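Local coordinates for toxin PAU_02230 (Photorhabdus asymbiotica subsp. asymbiotica ATCC 43949, PDB 6HV6), which acts as a bacterial toxin, known as PaTox, whose modelled part joins a mixed helix-and-sheet domain to a group of packed helices, at residues Asp84-Met89 with Glu156-Ile161; Pro196-Pro201 with Pro235-Leu240; Glu202-Gly207 with Gly247-Phe252. The protein carries 1 engineered substitution. All blocks are in the same frame, centred on the assembly; numbering follows the deposited sequence.

Contact 1: residues Asp84-Met89 with Glu156-Ile161. With EDO (1,2-ethanediol), chain C.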
ATOM      1  N   ASP A  84       5.422 -20.205   5.771  1.00 39.00           N
ATOM      2  CA  ASP A  84       5.567 -19.403   6.983  1.00 40.32           C
ATOM      3  C   ASP A  84       6.916 -19.651   7.659  1.00 44.64           C
ATOM      4  O   ASP A  84       7.570 -18.708   8.115  1.00 44.50           O
ATOM      5  CB  ASP A  84       4.414 -19.697   7.949  1.00 49.59           C
ATOM      6  CG  ASP A  84       3.041 -19.330   7.371  1.00 55.13           C
ATOM      7  OD1 ASP A  84       2.965 -18.480   6.455  1.00 53.94           O
ATOM      8  OD2 ASP A  84       2.029 -19.891   7.843  1.00 56.68           O
ATOM      9  N   THR A  85       7.351 -20.912   7.724  1.00 44.35           N
ATOM     10  CA  THR A  85       8.669 -21.221   8.276  1.00 40.89           C
ATOM     11  C   THR A  85       9.777 -20.514   7.498  1.00 38.27           C
ATOM     12  O   THR A  85      10.700 -19.938   8.087  1.00 39.76           O
ATOM     13  CB  THR A  85       8.890 -22.736   8.271  1.00 41.58           C
ATOM     14  OG1 THR A  85       7.933 -23.358   9.133  1.00 40.82           O
ATOM     15  CG2 THR A  85      10.276 -23.076   8.768  1.00 44.69           C
ATOM     16  N   MET A  86       9.698 -20.538   6.167  1.00 35.17           N
ATOM     17  CA  MET A  86      10.714 -19.863   5.365  1.00 32.16           C
ATOM     18  C   MET A  86      10.724 -18.360   5.634  1.00 34.81           C
ATOM     19  O   MET A  86      11.793 -17.751   5.774  1.00 33.46           O
ATOM     20  CB  MET A  86      10.474 -20.132   3.883  1.00 29.17           C
ATOM     21  CG  MET A  86      11.236 -19.181   2.966  1.00 33.83           C
ATOM     22  SD  MET A  86      10.847 -19.475   1.233  1.00 33.24           S
ATOM     23  CE  MET A  86       9.215 -18.743   1.145  1.00 38.33           C
ATOM     24  N   GLN A  87       9.540 -17.749   5.729  1.00 33.35           N
ATOM     25  CA  GLN A  87       9.467 -16.305   5.943  1.00 36.47           C
ATOM     26  C   GLN A  87      10.058 -15.913   7.287  1.00 39.93           C
ATOM     27  O   GLN A  87      10.715 -14.871   7.402  1.00 41.63           O
ATOM     28  CB  GLN A  87       8.016 -15.829   5.842  1.00 43.70           C
ATOM     29  CG  GLN A  87       7.388 -16.009   4.459  1.00 41.97           C
ATOM     30  CD  GLN A  87       8.061 -15.177   3.389  1.00 49.23           C
ATOM     31  OE1 GLN A  87       9.175 -15.475   2.961  1.00 56.08           O
ATOM     32  NE2 GLN A  87       7.385 -14.125   2.950  1.00 52.94           N
ATOM     33  N   ARG A  88       9.823 -16.724   8.321  1.00 37.48           N
ATOM     34  CA  ARG A  88      10.435 -16.443   9.616  1.00 38.65           C
ATOM     35  C   ARG A  88      11.952 -16.543   9.523  1.00 43.55           C
ATOM     36  O   ARG A  88      12.672 -15.672  10.026  1.00 44.62           O
ATOM     37  CB  ARG A  88       9.879 -17.388  10.684  1.00 45.06           C
ATOM     38  CG  ARG A  88       8.412 -17.107  11.068  1.00 49.81           C
ATOM     39  CD  ARG A  88       7.940 -17.959  12.257  1.00 51.11           C
ATOM     40  NE  ARG A  88       7.467 -19.285  11.860  1.00 60.27           N
ATOM     41  CZ  ARG A  88       8.175 -20.407  11.982  1.00 67.69           C
ATOM     42  NH1 ARG A  88       9.401 -20.376  12.491  1.00 71.44           N
ATOM     43  NH2 ARG A  88       7.654 -21.566  11.597  1.00 65.09           N
ATOM     44  N   MET A  89      12.453 -17.576   8.841  1.00 35.82           N
ATOM     45  CA  MET A  89      13.895 -17.728   8.668  1.00 32.17           C
ATOM     46  C   MET A  89      14.478 -16.577   7.862  1.00 37.63           C
ATOM     47  O   MET A  89      15.591 -16.118   8.136  1.00 43.82           O
ATOM     48  CB  MET A  89      14.200 -19.067   7.977  1.00 32.15           C
ATOM     49  CG  MET A  89      13.820 -20.274   8.808  1.00 42.63           C
ATOM     50  SD  MET A  89      14.210 -21.845   8.000  1.00 43.90           S
ATOM     51  CE  MET A  89      15.829 -21.473   7.321  1.00 28.89           C
ATOM     52  N   GLU A 156      10.188 -14.196  -7.423  1.00 34.64           N
ATOM     53  CA  GLU A 156       8.981 -13.831  -8.156  1.00 35.00           C
ATOM     54  C   GLU A 156       7.771 -14.589  -7.626  1.00 36.43           C
ATOM     55  O   GLU A 156       6.681 -14.023  -7.510  1.00 34.24           O
ATOM     56  CB  GLU A 156       9.171 -14.087  -9.652  1.00 44.26           C
ATOM     57  CG  GLU A 156      10.154 -13.119 -10.321  1.00 55.17           C
ATOM     58  CD  GLU A 156       9.849 -11.651 -10.025  1.00 59.21           C
ATOM     59  OE1 GLU A 156       8.675 -11.246 -10.112  1.00 65.23           O
ATOM     60  OE2 GLU A 156      10.789 -10.898  -9.689  1.00 64.94           O
ATOM     61  N   SER A 157       7.944 -15.875  -7.293  1.00 34.72           N
ATOM     62  CA  SER A 157       6.836 -16.634  -6.717  1.00 31.63           C
ATOM     63  C   SER A 157       6.390 -16.039  -5.392  1.00 34.17           C
ATOM     64  O   SER A 157       5.186 -15.927  -5.127  1.00 32.83           O
ATOM     65  CB  SER A 157       7.238 -18.092  -6.537  1.00 30.72           C
ATOM     66  OG  SER A 157       7.371 -18.687  -7.801  1.00 35.94           O
ATOM     67  N   ILE A 158       7.342 -15.642  -4.550  1.00 25.88           N
ATOM     68  CA  ILE A 158       6.977 -15.075  -3.260  1.00 27.26           C
ATOM     69  C   ILE A 158       6.224 -13.763  -3.450  1.00 34.24           C
ATOM     70  O   ILE A 158       5.234 -13.487  -2.755  1.00 31.57           O
ATOM     71  CB  ILE A 158       8.232 -14.901  -2.393  1.00 29.25           C
ATOM     72  CG1 ILE A 158       8.798 -16.283  -2.043  1.00 30.35           C
ATOM     73  CG2 ILE A 158       7.905 -14.092  -1.140  1.00 31.19           C
ATOM     74  CD1 ILE A 158      10.112 -16.237  -1.326  1.00 33.09           C
ATOM     75  N   LYS A 159       6.667 -12.945  -4.409  1.00 30.17           N
ATOM     76  CA  LYS A 159       5.950 -11.713  -4.732  1.00 27.72           C
ATOM     77  C   LYS A 159       4.528 -12.006  -5.207  1.00 32.87           C
ATOM     78  O   LYS A 159       3.582 -11.312  -4.820  1.00 27.37           O
ATOM     79  CB  LYS A 159       6.723 -10.921  -5.788  1.00 31.84           C
ATOM     80  CG  LYS A 159       7.908 -10.145  -5.227  1.00 42.04           C
ATOM     81  CD  LYS A 159       8.900  -9.744  -6.319  1.00 47.29           C
ATOM     82  CE  LYS A 159       8.360  -8.636  -7.190  1.00 54.00           C
ATOM     83  NZ  LYS A 159       8.407  -7.300  -6.513  1.00 63.88           N
ATOM     84  N   ASP A 160       4.352 -13.037  -6.034  1.00 30.31           N
ATOM     85  CA  ASP A 160       3.004 -13.397  -6.476  1.00 32.49           C
ATOM     86  C   ASP A 160       2.141 -13.864  -5.305  1.00 29.46           C
ATOM     87  O   ASP A 160       0.950 -13.541  -5.234  1.00 31.06           O
ATOM     88  CB  ASP A 160       3.063 -14.486  -7.546  1.00 37.73           C
ATOM     89  CG  ASP A 160       3.466 -13.953  -8.911  1.00 50.33           C
ATOM     90  OD1 ASP A 160       3.464 -12.719  -9.116  1.00 46.70           O
ATOM     91  OD2 ASP A 160       3.794 -14.785  -9.786  1.00 53.17           O
ATOM     92  N   ILE A 161       2.721 -14.640  -4.391  1.00 29.85           N
ATOM     93  CA  ILE A 161       1.981 -15.084  -3.214  1.00 30.14           C
ATOM     94  C   ILE A 161       1.538 -13.881  -2.387  1.00 31.37           C
ATOM     95  O   ILE A 161       0.365 -13.755  -2.013  1.00 30.22           O
ATOM     96  CB  ILE A 161       2.840 -16.069  -2.403  1.00 29.44           C
ATOM     97  CG1 ILE A 161       2.928 -17.406  -3.150  1.00 29.36           C
ATOM     98  CG2 ILE A 161       2.314 -16.246  -0.978  1.00 28.33           C
ATOM     99  CD1 ILE A 161       3.825 -18.399  -2.496  1.00 31.93           C
TER
HETATM  100  C1  EDO C2202       4.674 -17.691  -9.355  0.92 70.78           C
HETATM  101  O1  EDO C2202       4.380 -16.986 -10.566  0.92 76.23           O
HETATM  102  C2  EDO C2202       4.210 -19.136  -9.461  0.92 68.23           C
HETATM  103  O2  EDO C2202       4.777 -19.881  -8.377  0.92 62.00           O
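Two helices, 80-93 and 144-176, meet here through Met86 and Gln87 on one side and Ile158 on the other. The ends of Met86 and Ile158 meet head on. Met86 CE lies 3.6 Å from Ile158 CD1. The Met86 chain runs out straight from the helix, with CG anti to the backbone N, and then bends at its end (chi3 75°). The bend turns the methyl group onto the isoleucine. The second touch is lighter. Gln87 runs alongside Ile158 in the opposite sense, with Gln87 NE2 4.1 Å from Ile158 CG2. No hydrogen bond crosses between the segments. Met86 is buried; it also packs on Tyr137 and Ile138 of helix 130-138 and on Met154. Away from this interface, a 1,2-ethanediol, probably from the crystallisation liquor, sits beside helix 144-176. Its O2 is hydrogen-bonded to Ser157 OG at 2.9 Å, while its approach to Asp160 is too short to be trusted. The arrangement is plain helix-helix packing within a helical group, made mainly by the ends of Met86 and Ile158, with the backbones 9.6 Å apart at the nearest CA atoms, those of Gln87 and Ile158.

Contact 2: residues Pro196-Pro201 with Pro235-Leu240. Engineered in segment 196-201: Ala199 (natural residue Cys).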
ATOM      1  N   PRO A 196       8.540   2.002  -0.155  1.00 34.89           N
ATOM      2  CA  PRO A 196       7.920   2.557   1.052  1.00 34.06           C
ATOM      3  C   PRO A 196       6.576   3.220   0.767  1.00 35.15           C
ATOM      4  O   PRO A 196       6.283   3.681  -0.340  1.00 32.64           O
ATOM      5  CB  PRO A 196       8.953   3.578   1.536  1.00 35.88           C
ATOM      6  CG  PRO A 196      10.274   3.015   1.046  1.00 40.46           C
ATOM      7  CD  PRO A 196       9.953   2.405  -0.293  1.00 37.83           C
ATOM      8  N   SER A 197       5.752   3.268   1.808  1.00 31.82           N
ATOM      9  CA  SER A 197       4.416   3.828   1.697  1.00 28.57           C
ATOM     10  C   SER A 197       4.436   5.251   1.145  1.00 28.88           C
ATOM     11  O   SER A 197       5.268   6.074   1.528  1.00 27.28           O
ATOM     12  CB  SER A 197       3.751   3.831   3.067  1.00 27.13           C
ATOM     13  OG  SER A 197       2.484   4.454   2.947  1.00 25.41           O
ATOM     14  N   GLU A 198       3.494   5.557   0.269  1.00 25.36           N
ATOM     15  CA  GLU A 198       3.314   6.928  -0.191  1.00 27.81           C
ATOM     16  C   GLU A 198       1.927   7.441   0.184  1.00 23.49           C
ATOM     17  O   GLU A 198       1.313   8.204  -0.547  1.00 23.84           O
ATOM     18  CB  GLU A 198       3.556   7.046  -1.696  1.00 29.06           C
ATOM     19  CG  GLU A 198       4.992   6.760  -2.113  1.00 27.17           C
ATOM     20  CD  GLU A 198       5.984   7.754  -1.534  1.00 36.63           C
ATOM     21  OE1 GLU A 198       5.543   8.848  -1.115  1.00 36.86           O
ATOM     22  OE2 GLU A 198       7.198   7.431  -1.487  1.00 40.05           O
ATOM     23  N   ALA A 199       1.441   7.041   1.356  1.00 23.02           N
ATOM     24  CA  ALA A 199       0.059   7.321   1.728  1.00 24.54           C
ATOM     25  C   ALA A 199      -0.202   8.817   1.892  1.00 24.97           C
ATOM     26  O   ALA A 199      -1.301   9.285   1.585  1.00 21.33           O
ATOM     27  CB  ALA A 199      -0.289   6.564   3.018  1.00 22.30           C
ATOM     28  N   LEU A 200       0.778   9.588   2.382  1.00 27.42           N
ATOM     29  CA  LEU A 200       0.568  11.026   2.534  1.00 26.18           C
ATOM     30  C   LEU A 200       0.322  11.714   1.190  1.00 26.22           C
ATOM     31  O   LEU A 200      -0.724  12.361   1.032  1.00 22.46           O
ATOM     32  CB  LEU A 200       1.736  11.655   3.307  1.00 32.31           C
ATOM     33  CG  LEU A 200       1.782  13.194   3.353  1.00 33.34           C
ATOM     34  CD1 LEU A 200       0.539  13.783   4.020  1.00 30.46           C
ATOM     35  CD2 LEU A 200       3.047  13.692   4.066  1.00 35.43           C
ATOM     36  N   PRO A 201       1.216  11.607   0.200  1.00 23.73           N
ATOM     37  CA  PRO A 201       0.923  12.274  -1.078  1.00 26.88           C
ATOM     38  C   PRO A 201      -0.252  11.651  -1.807  1.00 27.86           C
ATOM     39  O   PRO A 201      -0.960  12.369  -2.520  1.00 22.53           O
ATOM     40  CB  PRO A 201       2.228  12.119  -1.874  1.00 23.14           C
ATOM     41  CG  PRO A 201       2.884  10.890  -1.272  1.00 27.77           C
ATOM     42  CD  PRO A 201       2.545  10.972   0.195  1.00 23.76           C
ATOM     43  N   PRO A 235       6.351   8.509 -13.882  1.00 27.32           N
ATOM     44  CA  PRO A 235       6.180   9.923 -13.517  1.00 30.47           C
ATOM     45  C   PRO A 235       5.212  10.139 -12.363  1.00 26.47           C
ATOM     46  O   PRO A 235       5.411  11.074 -11.580  1.00 30.97           O
ATOM     47  CB  PRO A 235       5.690  10.574 -14.821  1.00 31.16           C
ATOM     48  CG  PRO A 235       5.115   9.468 -15.615  1.00 31.42           C
ATOM     49  CD  PRO A 235       5.860   8.217 -15.241  1.00 28.59           C
ATOM     50  N   LEU A 236       4.202   9.288 -12.194  1.00 23.02           N
ATOM     51  CA  LEU A 236       3.280   9.481 -11.079  1.00 24.64           C
ATOM     52  C   LEU A 236       3.943   9.137  -9.756  1.00 25.61           C
ATOM     53  O   LEU A 236       3.793   9.869  -8.773  1.00 26.62           O
ATOM     54  CB  LEU A 236       2.016   8.640 -11.277  1.00 22.54           C
ATOM     55  CG  LEU A 236       0.992   8.742 -10.141  1.00 25.39           C
ATOM     56  CD1 LEU A 236       0.589  10.200  -9.873  1.00 28.60           C
ATOM     57  CD2 LEU A 236      -0.252   7.923 -10.491  1.00 24.30           C
ATOM     58  N   TYR A 237       4.676   8.022  -9.712  1.00 28.06           N
ATOM     59  CA  TYR A 237       5.428   7.664  -8.513  1.00 28.88           C
ATOM     60  C   TYR A 237       6.451   8.735  -8.152  1.00 30.21           C
ATOM     61  O   TYR A 237       6.587   9.100  -6.977  1.00 31.05           O
ATOM     62  CB  TYR A 237       6.122   6.318  -8.711  1.00 27.55           C
ATOM     63  CG  TYR A 237       6.953   5.901  -7.515  1.00 27.29           C
ATOM     64  CD1 TYR A 237       6.353   5.582  -6.313  1.00 26.12           C
ATOM     65  CD2 TYR A 237       8.336   5.827  -7.596  1.00 31.24           C
ATOM     66  CE1 TYR A 237       7.106   5.204  -5.213  1.00 25.97           C
ATOM     67  CE2 TYR A 237       9.099   5.452  -6.504  1.00 37.05           C
ATOM     68  CZ  TYR A 237       8.477   5.134  -5.317  1.00 32.18           C
ATOM     69  OH  TYR A 237       9.221   4.757  -4.222  1.00 28.92           O
ATOM     70  N   LYS A 238       7.185   9.248  -9.144  1.00 29.78           N
ATOM     71  CA  LYS A 238       8.149  10.315  -8.871  1.00 26.21           C
ATOM     72  C   LYS A 238       7.459  11.549  -8.293  1.00 27.13           C
ATOM     73  O   LYS A 238       7.985  12.187  -7.375  1.00 35.09           O
ATOM     74  CB  LYS A 238       8.922  10.683 -10.148  1.00 31.34           C
ATOM     75  CG  LYS A 238      10.004   9.665 -10.539  1.00 36.86           C
ATOM     76  CD  LYS A 238      11.121  10.271 -11.399  1.00 46.31           C
ATOM     77  CE  LYS A 238      10.664  10.568 -12.799  1.00 50.32           C
ATOM     78  NZ  LYS A 238      11.809  10.800 -13.767  1.00 50.87           N
ATOM     79  N   SER A 239       6.274  11.896  -8.807  1.00 27.13           N
ATOM     80  CA  SER A 239       5.563  13.063  -8.283  1.00 30.88           C
ATOM     81  C   SER A 239       5.088  12.822  -6.855  1.00 28.46           C
ATOM     82  O   SER A 239       5.105  13.740  -6.024  1.00 32.76           O
ATOM     83  CB  SER A 239       4.371  13.418  -9.181  1.00 31.68           C
ATOM     84  OG  SER A 239       4.771  13.847 -10.472  1.00 33.73           O
ATOM     85  N   LEU A 240       4.641  11.598  -6.559  1.00 31.36           N
ATOM     86  CA  LEU A 240       4.242  11.258  -5.196  1.00 28.13           C
ATOM     87  C   LEU A 240       5.411  11.426  -4.235  1.00 34.02           C
ATOM     88  O   LEU A 240       5.264  12.020  -3.157  1.00 33.80           O
ATOM     89  CB  LEU A 240       3.695   9.826  -5.144  1.00 26.27           C
ATOM     90  CG  LEU A 240       2.314   9.575  -5.765  1.00 27.86           C
ATOM     91  CD1 LEU A 240       2.024   8.078  -5.818  1.00 26.74           C
ATOM     92  CD2 LEU A 240       1.222  10.281  -4.980  1.00 26.20           C
TER
HETATM   93  O   HOH W   1       8.103   5.045  -1.891  1.00 27.66           O
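Glu198 and Tyr237 are brought together by their torsions. The Glu198 chain folds at chi2 (-63°), with CG anti to its carbonyl carbon. CG of Tyr237 is anti to the backbone N (chi1 179°), which carries the ring out toward Glu198. The two side chains cross at about a right angle, and Glu198 CG comes 4.1 Å from Tyr237 CE1. The carboxylate and ring planes are 83° apart. A single water joins their polar ends. It accepts a hydrogen bond from Tyr237 OH at 2.6 Å. It donates to Glu198 OE2 at 2.6 Å and to Pro196 O at 2.8 Å. The other carboxylate oxygen, OE1, is hydrogen-bonded to His244 ND1, so both carboxylate oxygens of this buried side chain have partners.

The rest is packing without hydrogen bonds. Pro201 CB lies 3.7 Å from Leu240 CD2. The proline ring also leans on the backbone, with Pro201 CG 3.2 Å from Leu240 O.

Glu198 holds the N-cap position of helix 199-211. Just before it, Ser197 OG accepts from Ala199 N at 3.2 Å in an ST turn, and Gln188 NE2 also bonds to that hydroxyl. Ala199 is an engineered residue, cysteine in the natural sequence. Leu200 N is hydrogen-bonded to a sulfonate oxygen of a bound EPE molecule, probably from the crystallisation liquor.

No direct hydrogen bond links the two segments, so their polar link runs through the water. Its three bonds tie a loop carbonyl, a carboxylate and a phenol together. The water thus takes the place of a direct bond and, together with the packing of Pro201 on Leu240, joins the start of helix 199-211 to helix 235-244.

Contact 3: residues Glu202-Gly207 with Gly247-Phe252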
ATOM      1  N   GLU A 202      -0.466  10.337  -1.673  1.00 22.94           N
ATOM      2  CA  GLU A 202      -1.643   9.728  -2.282  1.00 18.73           C
ATOM      3  C   GLU A 202      -2.914  10.367  -1.739  1.00 19.41           C
ATOM      4  O   GLU A 202      -3.817  10.721  -2.501  1.00 23.86           O
ATOM      5  CB  GLU A 202      -1.630   8.209  -2.042  1.00 17.90           C
ATOM      6  CG  GLU A 202      -0.596   7.508  -2.927  1.00 20.64           C
ATOM      7  CD  GLU A 202      -0.173   6.137  -2.415  1.00 28.27           C
ATOM      8  OE1 GLU A 202      -0.535   5.751  -1.286  1.00 23.69           O
ATOM      9  OE2 GLU A 202       0.528   5.438  -3.167  1.00 37.06           O
ATOM     10  N   SER A 203      -2.988  10.536  -0.418  1.00 21.08           N
ATOM     11  CA  SER A 203      -4.175  11.127   0.201  1.00 25.15           C
ATOM     12  C   SER A 203      -4.382  12.570  -0.252  1.00 26.67           C
ATOM     13  O   SER A 203      -5.499  12.963  -0.601  1.00 24.47           O
ATOM     14  CB  SER A 203      -4.044  11.071   1.722  1.00 23.40           C
ATOM     15  OG  SER A 203      -4.054   9.734   2.197  1.00 24.23           O
ATOM     16  N   VAL A 204      -3.315  13.371  -0.249  1.00 23.34           N
ATOM     17  CA  VAL A 204      -3.412  14.770  -0.676  1.00 24.36           C
ATOM     18  C   VAL A 204      -3.824  14.860  -2.137  1.00 25.89           C
ATOM     19  O   VAL A 204      -4.691  15.665  -2.501  1.00 23.00           O
ATOM     20  CB  VAL A 204      -2.078  15.499  -0.427  1.00 25.46           C
ATOM     21  CG1 VAL A 204      -2.086  16.874  -1.091  1.00 31.01           C
ATOM     22  CG2 VAL A 204      -1.816  15.628   1.062  1.00 27.99           C
ATOM     23  N   LEU A 205      -3.214  14.037  -3.001  1.00 23.24           N
ATOM     24  CA  LEU A 205      -3.539  14.085  -4.426  1.00 24.21           C
ATOM     25  C   LEU A 205      -4.969  13.618  -4.686  1.00 28.39           C
ATOM     26  O   LEU A 205      -5.682  14.198  -5.514  1.00 26.87           O
ATOM     27  CB  LEU A 205      -2.536  13.223  -5.214  1.00 24.95           C
ATOM     28  CG  LEU A 205      -2.546  13.332  -6.742  1.00 23.87           C
ATOM     29  CD1 LEU A 205      -2.131  14.731  -7.173  1.00 24.78           C
ATOM     30  CD2 LEU A 205      -1.635  12.264  -7.389  1.00 22.49           C
ATOM     31  N   MET A 206      -5.403  12.565  -3.995  1.00 21.83           N
ATOM     32  CA  MET A 206      -6.770  12.075  -4.159  1.00 22.74           C
ATOM     33  C   MET A 206      -7.802  13.067  -3.617  1.00 26.96           C
ATOM     34  O   MET A 206      -8.938  13.121  -4.111  1.00 24.73           O
ATOM     35  CB  MET A 206      -6.917  10.711  -3.467  1.00 20.19           C
ATOM     36  CG  MET A 206      -8.277  10.034  -3.692  1.00 25.99           C
ATOM     37  SD  MET A 206      -8.614   9.722  -5.425  1.00 25.32           S
ATOM     38  CE  MET A 206      -7.556   8.286  -5.718  1.00 23.57           C
ATOM     39  N   GLY A 207      -7.441  13.840  -2.594  1.00 25.57           N
ATOM     40  CA  GLY A 207      -8.337  14.890  -2.136  1.00 24.98           C
ATOM     41  C   GLY A 207      -8.656  15.875  -3.245  1.00 30.33           C
ATOM     42  O   GLY A 207      -9.812  16.259  -3.434  1.00 29.73           O
ATOM     43  N   GLY A 247       7.836  19.260   3.173  1.00 65.46           N
ATOM     44  CA  GLY A 247       6.588  19.903   3.527  1.00 60.43           C
ATOM     45  C   GLY A 247       5.779  20.383   2.344  1.00 65.30           C
ATOM     46  O   GLY A 247       4.868  21.198   2.527  1.00 68.72           O
ATOM     47  N   ASN A 248       6.103  19.923   1.124  1.00 56.78           N
ATOM     48  CA  ASN A 248       5.250  20.193  -0.031  1.00 47.34           C
ATOM     49  C   ASN A 248       3.809  19.834   0.272  1.00 47.02           C
ATOM     50  O   ASN A 248       2.889  20.590  -0.057  1.00 47.20           O
ATOM     51  CB  ASN A 248       5.722  19.407  -1.257  1.00 46.78           C
ATOM     52  CG  ASN A 248       6.791  20.126  -2.041  1.00 48.85           C
ATOM     53  OD1 ASN A 248       6.877  21.350  -2.015  1.00 54.37           O
ATOM     54  ND2 ASN A 248       7.612  19.365  -2.754  1.00 43.89           N
ATOM     55  N   ALA A 249       3.594  18.682   0.911  1.00 45.27           N
ATOM     56  CA  ALA A 249       2.242  18.276   1.272  1.00 41.18           C
ATOM     57  C   ALA A 249       1.608  19.260   2.239  1.00 38.98           C
ATOM     58  O   ALA A 249       0.390  19.481   2.189  1.00 44.00           O
ATOM     59  CB  ALA A 249       2.259  16.865   1.874  1.00 40.59           C
ATOM     60  N   SER A 250       2.409  19.868   3.116  1.00 40.07           N
ATOM     61  CA  SER A 250       1.867  20.775   4.114  1.00 48.87           C
ATOM     62  C   SER A 250       1.281  22.038   3.494  1.00 51.92           C
ATOM     63  O   SER A 250       0.525  22.751   4.168  1.00 48.24           O
ATOM     64  CB  SER A 250       2.950  21.154   5.123  1.00 59.80           C
ATOM     65  OG  SER A 250       3.891  22.040   4.541  1.00 63.53           O
ATOM     66  N   LYS A 251       1.616  22.331   2.234  1.00 49.97           N
ATOM     67  CA  LYS A 251       1.062  23.504   1.572  1.00 50.32           C
ATOM     68  C   LYS A 251      -0.443  23.394   1.388  1.00 48.33           C
ATOM     69  O   LYS A 251      -1.102  24.415   1.170  1.00 47.09           O
ATOM     70  CB  LYS A 251       1.745  23.716   0.223  1.00 50.72           C
ATOM     71  CG  LYS A 251       3.249  23.914   0.340  1.00 55.59           C
ATOM     72  CD  LYS A 251       3.910  24.094  -1.011  1.00 58.21           C
ATOM     73  CE  LYS A 251       5.383  24.453  -0.844  1.00 65.26           C
ATOM     74  NZ  LYS A 251       6.007  24.903  -2.119  1.00 66.62           N
ATOM     75  N   PHE A 252      -1.004  22.188   1.490  1.00 40.90           N
ATOM     76  CA  PHE A 252      -2.439  21.999   1.343  1.00 36.47           C
ATOM     77  C   PHE A 252      -3.171  21.991   2.678  1.00 38.71           C
ATOM     78  O   PHE A 252      -4.374  21.727   2.710  1.00 41.71           O
ATOM     79  CB  PHE A 252      -2.715  20.729   0.536  1.00 34.59           C
ATOM     80  CG  PHE A 252      -2.170  20.799  -0.875  1.00 37.63           C
ATOM     81  CD1 PHE A 252      -2.880  21.445  -1.875  1.00 42.16           C
ATOM     82  CD2 PHE A 252      -0.926  20.269  -1.184  1.00 36.82           C
ATOM     83  CE1 PHE A 252      -2.372  21.536  -3.168  1.00 42.86           C
ATOM     84  CE2 PHE A 252      -0.416  20.352  -2.468  1.00 39.49           C
ATOM     85  CZ  PHE A 252      -1.140  20.989  -3.463  1.00 40.53           C
TER
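Apolar packing makes the whole of the direct contact, and Val204 supplies one side of it. Both of its methyl groups are used, each for a different partner. CG1 stands anti to the backbone N (chi1 170°) and meets the Phe252 ring, 3.6 Å from Phe252 CD2 and 3.9 Å from Phe252 CG. The valine and phenylalanine side chains cross at about a right angle, and the methyl approaches the ring obliquely. CG2, on the other branch, lies 4.3 Å from Ala249 CB. Ala249 is also where the backbones come nearest, with its CA 6.9 Å from Val204 CA.

Aromatic and further apolar neighbours close in around Phe252. Tyr348 contacts both sides of the interface: its ring meets that of Phe252, the planes lying at about 40°, and its OH is hydrogen-bonded to Val204 O. Leu243 of helix 235-244, Leu361 of helix 361-365 and the loop residue Ile354 also touch Phe252.

No hydrogen bond crosses between the segments; those present lie within a segment or run to neighbouring parts of the fold. In 202-207 the helical pattern includes Met206 N to Glu202 O at 2.9 Å. In 249-252 the chain forms a short 3-10 turn, with Phe252 N donating to Ala249 O at 3.1 Å. That same oxygen lies in plane at the edge of the Phe252 ring. Lys251 N donates to Asn248 O, also at 3.1 Å. Asn248 ND2 reaches back to Glu242 O, which ties the loop to helix 235-244.

The chemistry implies a contact held by shape and burial of hydrocarbon. The 3-10 turn presents Ala249 and Phe252 together, and one valine of helix 199-211 engages both.

In the fold
Contacts 2 and 3 are buried and share helix 199-211. Contact 2 uses its start against helix 235-244, and contact 3 uses its next turn against the loop that follows that helix. They touch each other, with centres 10 Å apart, and Leu240 CD2 packs 3.7 Å from Glu202 N. Contact 1 stands apart. It is only partly buried, its centre is 26 Å from that of contact 2, and it lies across the chain's centre from contact 3. The chemistry differs too. Contact 2 combines packing with a water-mediated polar link. Contact 3 is purely apolar between its segments. Contact 1 is about as small as contact 3 but less buried.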